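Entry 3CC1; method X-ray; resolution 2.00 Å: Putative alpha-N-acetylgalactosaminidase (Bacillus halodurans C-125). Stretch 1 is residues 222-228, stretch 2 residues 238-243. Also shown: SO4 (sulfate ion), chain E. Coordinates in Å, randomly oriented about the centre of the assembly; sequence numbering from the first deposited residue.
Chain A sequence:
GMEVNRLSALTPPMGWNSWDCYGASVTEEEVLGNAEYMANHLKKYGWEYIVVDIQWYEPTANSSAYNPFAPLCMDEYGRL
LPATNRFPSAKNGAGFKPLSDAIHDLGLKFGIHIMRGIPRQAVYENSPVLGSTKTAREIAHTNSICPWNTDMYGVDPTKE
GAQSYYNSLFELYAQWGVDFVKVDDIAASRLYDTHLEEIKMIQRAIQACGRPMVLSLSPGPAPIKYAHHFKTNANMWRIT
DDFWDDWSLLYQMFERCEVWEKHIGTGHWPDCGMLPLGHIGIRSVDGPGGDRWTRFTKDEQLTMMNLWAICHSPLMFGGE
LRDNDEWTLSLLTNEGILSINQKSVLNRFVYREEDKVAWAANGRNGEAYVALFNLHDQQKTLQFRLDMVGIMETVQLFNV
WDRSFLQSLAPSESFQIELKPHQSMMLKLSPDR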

# COMPACT_ATOMS: atom_id res chain seq x y z
N ALA A 222 3.28 11.31 -14.78
CA ALA A 222 3.12 10.40 -15.88
C ALA A 222 4.41 10.39 -16.66
O ALA A 222 5.07 11.41 -16.79
CB ALA A 222 1.93 10.81 -16.83
N PRO A 223 4.82 9.22 -17.18
CA PRO A 223 4.20 7.90 -17.08
C PRO A 223 4.41 7.26 -15.74
O PRO A 223 5.36 7.60 -15.00
CB PRO A 223 4.89 7.11 -18.21
CG PRO A 223 6.28 7.74 -18.23
CD PRO A 223 5.98 9.21 -18.08
N ILE A 224 3.48 6.41 -15.38
CA ILE A 224 3.54 5.69 -14.10
C ILE A 224 4.53 4.54 -14.25
O ILE A 224 4.43 3.74 -15.17
CB ILE A 224 2.13 5.16 -13.62
CG1 ILE A 224 1.07 6.30 -13.61
CG2 ILE A 224 2.25 4.51 -12.22
CD1 ILE A 224 -0.34 5.88 -13.21
N LYS A 225 5.46 4.45 -13.32
CA LYS A 225 6.49 3.41 -13.41
C LYS A 225 6.29 2.42 -12.29
O LYS A 225 6.12 2.80 -11.13
CB LYS A 225 7.90 4.03 -13.35
CG LYS A 225 8.35 4.71 -14.68
CD LYS A 225 9.79 4.29 -15.11
N TYR A 226 6.27 1.14 -12.66
CA TYR A 226 6.07 0.08 -11.69
C TYR A 226 4.78 0.27 -10.89
O TYR A 226 4.80 0.25 -9.67
CB TYR A 226 7.28 -0.00 -10.74
CG TYR A 226 8.60 -0.40 -11.41
CD1 TYR A 226 8.86 -1.72 -11.78
CD2 TYR A 226 9.58 0.55 -11.65
CE1 TYR A 226 10.06 -2.09 -12.39
CE2 TYR A 226 10.79 0.20 -12.25
CZ TYR A 226 11.02 -1.13 -12.61
OH TYR A 226 12.23 -1.46 -13.21
N ALA A 227 3.65 0.43 -11.59
CA ALA A 227 2.34 0.67 -10.97
C ALA A 227 2.06 -0.36 -9.90
O ALA A 227 2.38 -1.56 -10.03
CB ALA A 227 1.21 0.67 -12.03
N HIS A 228 1.46 0.13 -8.81
CA HIS A 228 1.23 -0.65 -7.59
C HIS A 228 -0.14 -1.40 -7.70
O HIS A 228 -0.33 -2.48 -7.17
CB HIS A 228 1.29 0.26 -6.34
CG HIS A 228 2.66 0.79 -6.03
N ARG A 238 4.88 -4.55 -18.86
CA ARG A 238 4.97 -3.15 -19.17
C ARG A 238 5.26 -2.40 -17.86
O ARG A 238 4.40 -2.30 -16.98
CB ARG A 238 3.68 -2.65 -19.82
CG ARG A 238 3.59 -1.12 -19.86
CD ARG A 238 2.27 -0.69 -20.50
NE ARG A 238 2.28 -0.96 -21.93
CZ ARG A 238 1.19 -0.92 -22.71
NH1 ARG A 238 0.03 -0.63 -22.18
NH2 ARG A 238 1.27 -1.18 -24.00
N ILE A 239 6.50 -1.97 -17.71
CA ILE A 239 6.96 -1.24 -16.48
C ILE A 239 6.45 0.20 -16.52
O ILE A 239 6.12 0.75 -15.48
CB ILE A 239 8.51 -1.32 -16.34
CG1 ILE A 239 8.88 -2.75 -15.91
CG2 ILE A 239 9.08 -0.26 -15.38
CD1 ILE A 239 10.31 -3.11 -16.23
N THR A 240 6.37 0.77 -17.73
CA THR A 240 6.01 2.18 -17.94
C THR A 240 4.65 2.31 -18.59
O THR A 240 4.47 1.97 -19.75
CB THR A 240 7.05 2.90 -18.80
OG1 THR A 240 8.35 2.51 -18.35
CG2 THR A 240 6.89 4.42 -18.74
N ASP A 241 3.71 2.83 -17.81
CA ASP A 241 2.32 3.05 -18.23
C ASP A 241 2.09 4.52 -18.59
O ASP A 241 2.04 5.39 -17.73
CB ASP A 241 1.34 2.75 -17.10
CG ASP A 241 1.32 1.28 -16.72
OD1 ASP A 241 1.40 0.45 -17.62
OD2 ASP A 241 1.22 0.97 -15.51
N ASP A 242 2.02 4.78 -19.88
CA ASP A 242 1.54 6.03 -20.38
C ASP A 242 0.04 6.16 -20.12
O ASP A 242 -0.72 5.16 -20.12
CB ASP A 242 1.84 6.18 -21.86
CG ASP A 242 3.32 6.47 -22.10
OD1 ASP A 242 3.84 7.48 -21.54
OD2 ASP A 242 3.95 5.69 -22.83
N PHE A 243 -0.36 7.40 -19.92
CA PHE A 243 -1.73 7.72 -19.68
C PHE A 243 -2.56 7.49 -20.92
O PHE A 243 -2.21 7.92 -22.03
CB PHE A 243 -1.90 9.12 -19.09
CG PHE A 243 -3.29 9.37 -18.63
CD1 PHE A 243 -3.78 8.74 -17.50
CD2 PHE A 243 -4.15 10.17 -19.37
CE1 PHE A 243 -5.07 8.94 -17.09
CE2 PHE A 243 -5.43 10.36 -18.97
CZ PHE A 243 -5.91 9.72 -17.82
S SO4 E . 8.71 -0.77 -20.39
O1 SO4 E . 7.31 -0.37 -20.10
O2 SO4 E . 9.59 0.31 -19.94
O3 SO4 E . 8.95 -1.04 -21.83
O4 SO4 E . 9.01 -1.99 -19.66
O HOH W 1 3.52 1.06 -14.32
O HOH W 2 3.88 -1.29 -14.41

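The two stretches meet as a short antiparallel β-ladder, held by three main-chain hydrogen bonds and closed at one end by an isoleucine methyl packed on a tyrosine ring. Ile 224 and Asp 241 form the hydrogen-bonded pair: Ile 224 N donates to Asp 241 O (2.9 Å), and Asp 241 N donates almost straight back to Ile 224 O (2.9 Å, 175° at the hydrogen). The third bond, Tyr 226 N to Ile 239 O (2.9 Å), extends the ladder past the non-hydrogen-bonded pair Lys 225 and Thr 240. Between these bonds the strands come close enough for CA-H...O contacts, Thr 240 CA to Ile 224 O at 3.6 Å and Lys 225 CA to Ile 239 O at 3.4 Å.

Side chains alternate across the ladder. Ile 224 and Asp 241 share one face, with Ile 224 CB 4.3 Å from Asp 241 CB; Lys 225 and Thr 240 share the other, where Lys 225 CD lies 4.0 Å from Thr 240 OG1, the lysine being modelled no further than CD. Pro 223, preceded by a cis peptide bond, sets its CB 3.4 Å from Thr 240 CG2 and 3.4 Å from Asp 241 O. A proline has no N-H to offer, and here it contributes a compact apolar surface instead.

Tyr 226 has positive phi and psi (56°/53°), and its CA-to-CB bond points away from stretch 2, yet its ring returns to the contact. Ile 239 CG2 lies 3.5 Å from the centroid of the Tyr 226 ring, 11° off the normal, so the methyl sits over the ring face in a CH-pi contact. Ile 239, buried in the structure, has more area covered by the opposing stretch than any other residue here, 87 Å² of the 451 Å² buried in all.

Water extends the polar network beside Ala 227. Water 1 accepts from Ala 227 N (2.8 Å) and lies within hydrogen-bonding reach of Asp 241 OD2 (2.6 Å) and Ile 239 O (2.9 Å), linking Ala 227 N, which has no direct main-chain partner in stretch 2, to that stretch. The small Ala 227 side chain fits beside the same carboxylate, CB to Asp 241 OD2 being 3.5 Å.

A sulfate ion, probably from the crystallisation liquor, binds to stretch 2: Ile 239 N donates to sulfate O4 (3.2 Å), Thr 240 N to sulfate O1 (2.8 Å) and Thr 240 OG1 to sulfate O2 (3.0 Å). Threonine suits this position, its hydroxyl serving the anion while its methyl meets Pro 223.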